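Long-range contact in restriction endonuclease PacI (Pseudomonas alcaligenes, PDB 3M7K), which cuts DNA at a rare eight-base-pair target site as an HNH restriction endonuclease with a beta-beta-alpha-metal active site: residues Y65-S69 and W136-A142. Residues are numbered along the deposited sequence; the frame is centred on the assembly and turned at random. Where two conformers were deposited one is given.
With ZN (zinc ion), chain D.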
# COMPACT_ATOMS: atom_id res chain seq x y z
N TYR A 65 9.11 0.28 -11.17
CA TYR A 65 8.49 -0.97 -10.73
C TYR A 65 7.39 -1.44 -11.66
O TYR A 65 7.43 -2.58 -12.11
CB TYR A 65 7.96 -0.87 -9.30
CG TYR A 65 9.08 -0.65 -8.32
CD1 TYR A 65 9.20 0.54 -7.61
CD2 TYR A 65 10.07 -1.64 -8.15
CE1 TYR A 65 10.25 0.74 -6.72
CE2 TYR A 65 11.13 -1.45 -7.28
CZ TYR A 65 11.21 -0.27 -6.57
OH TYR A 65 12.25 -0.09 -5.71
N CYS A 66 6.40 -0.58 -11.94
CA CYS A 66 5.25 -1.00 -12.76
C CYS A 66 5.34 -0.58 -14.22
O CYS A 66 4.54 -1.03 -15.03
CB CYS A 66 3.93 -0.51 -12.16
SG CYS A 66 3.68 1.29 -12.29
N GLY A 67 6.26 0.33 -14.53
CA GLY A 67 6.47 0.74 -15.93
C GLY A 67 5.50 1.81 -16.39
O GLY A 67 5.58 2.27 -17.52
N ILE A 68 4.60 2.26 -15.53
CA ILE A 68 3.64 3.26 -16.00
C ILE A 68 4.38 4.56 -16.37
O ILE A 68 5.34 4.94 -15.69
CB ILE A 68 2.52 3.51 -14.98
CG1 ILE A 68 1.33 4.21 -15.67
CG2 ILE A 68 3.03 4.34 -13.76
CD1 ILE A 68 0.07 4.19 -14.87
N SER A 69 3.93 5.22 -17.44
CA SER A 69 4.52 6.49 -17.86
C SER A 69 3.96 7.59 -16.97
O SER A 69 2.90 7.42 -16.33
CB SER A 69 4.16 6.79 -19.32
OG SER A 69 2.77 7.05 -19.44
N TRP A 136 -2.58 -2.18 -15.03
CA TRP A 136 -2.61 -1.01 -15.91
C TRP A 136 -2.90 -1.45 -17.35
O TRP A 136 -3.81 -0.91 -17.99
CB TRP A 136 -1.30 -0.22 -15.86
CG TRP A 136 -0.82 0.28 -14.47
CD1 TRP A 136 0.48 0.48 -14.10
CD2 TRP A 136 -1.62 0.63 -13.33
NE1 TRP A 136 0.54 0.92 -12.81
CE2 TRP A 136 -0.73 1.03 -12.30
CE3 TRP A 136 -3.00 0.65 -13.07
CZ2 TRP A 136 -1.17 1.44 -11.03
CZ3 TRP A 136 -3.44 1.06 -11.81
CH2 TRP A 136 -2.53 1.45 -10.80
N HIS A 137 -2.12 -2.42 -17.85
CA HIS A 137 -2.30 -2.90 -19.22
C HIS A 137 -3.71 -3.45 -19.41
O HIS A 137 -4.28 -3.33 -20.51
CB HIS A 137 -1.25 -3.96 -19.57
CG HIS A 137 0.13 -3.41 -19.71
ND1 HIS A 137 1.26 -4.13 -19.39
CD2 HIS A 137 0.57 -2.20 -20.13
CE1 HIS A 137 2.34 -3.39 -19.61
NE2 HIS A 137 1.94 -2.21 -20.06
N GLY A 138 -4.27 -4.02 -18.35
CA GLY A 138 -5.66 -4.48 -18.35
C GLY A 138 -6.66 -3.34 -18.45
O GLY A 138 -7.74 -3.50 -19.03
N ARG A 139 -6.31 -2.18 -17.91
CA ARG A 139 -7.18 -0.99 -18.00
C ARG A 139 -6.97 -0.17 -19.29
O ARG A 139 -7.68 0.81 -19.52
CB ARG A 139 -6.96 -0.09 -16.78
CG ARG A 139 -7.41 -0.73 -15.46
CD ARG A 139 -7.26 0.24 -14.33
NE ARG A 139 -7.37 -0.38 -13.02
CZ ARG A 139 -7.36 0.31 -11.88
NH1 ARG A 139 -7.26 1.63 -11.91
NH2 ARG A 139 -7.45 -0.32 -10.71
N GLY A 140 -5.98 -0.56 -20.08
CA GLY A 140 -5.61 0.18 -21.30
C GLY A 140 -4.65 1.35 -21.08
O GLY A 140 -4.61 2.28 -21.90
N ILE A 141 -3.88 1.30 -19.99
CA ILE A 141 -2.95 2.36 -19.62
C ILE A 141 -1.48 1.92 -19.78
O ILE A 141 -1.08 0.85 -19.31
CB ILE A 141 -3.19 2.86 -18.17
CG1 ILE A 141 -4.61 3.44 -18.01
CG2 ILE A 141 -2.16 3.93 -17.76
CD1 ILE A 141 -5.10 3.45 -16.58
N ALA A 142 -0.71 2.76 -20.46
CA ALA A 142 0.74 2.58 -20.64
C ALA A 142 1.53 3.64 -19.84
O ALA A 142 2.68 3.44 -19.42
CB ALA A 142 1.11 2.67 -22.11
OXT ALA A 142 1.02 4.73 -19.62
ZN ZN D . 4.39 2.21 -10.32
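Beside the four-cysteine zinc site of this HNH endonuclease, the end of helix 122-139 and the C-terminal tail pack against the loop carrying C66, which binds the zinc together with C63, C109 and C112. W136, in the last turn of the helix, is buried against the loop. Its indole NE1 gives a weak hydrogen bond to C66 SG (3.2 Å), with the sulfur lying at the ring edge; a zinc-bound thiolate carries negative charge, so it suits an N-H donor. Over one face of the same indole sits I68, whose CD1 lies 3.9 Å from the centroid of the five-membered ring in a CH-pi contact, an apolar branch against a flat aromatic surface. G140 then ends the helix in a Schellman motif: its positive phi, readily adopted by glycine, turns the chain back toward the loop, and I141 N bonds to W136 O (3.0 Å). I141 continues the apolar patch, its CG2 3.7 Å from I68 CD1. At A142 the character becomes polar, and what matters is the chain-terminal carboxylate, since the methyl group points away. S69 meets both carboxylate oxygens: its backbone N donates to A142 O (2.9 Å), while its hydroxyl, which also N-caps helix 70-74 at G72 N, donates through OG to A142 OXT at 2.9 Å.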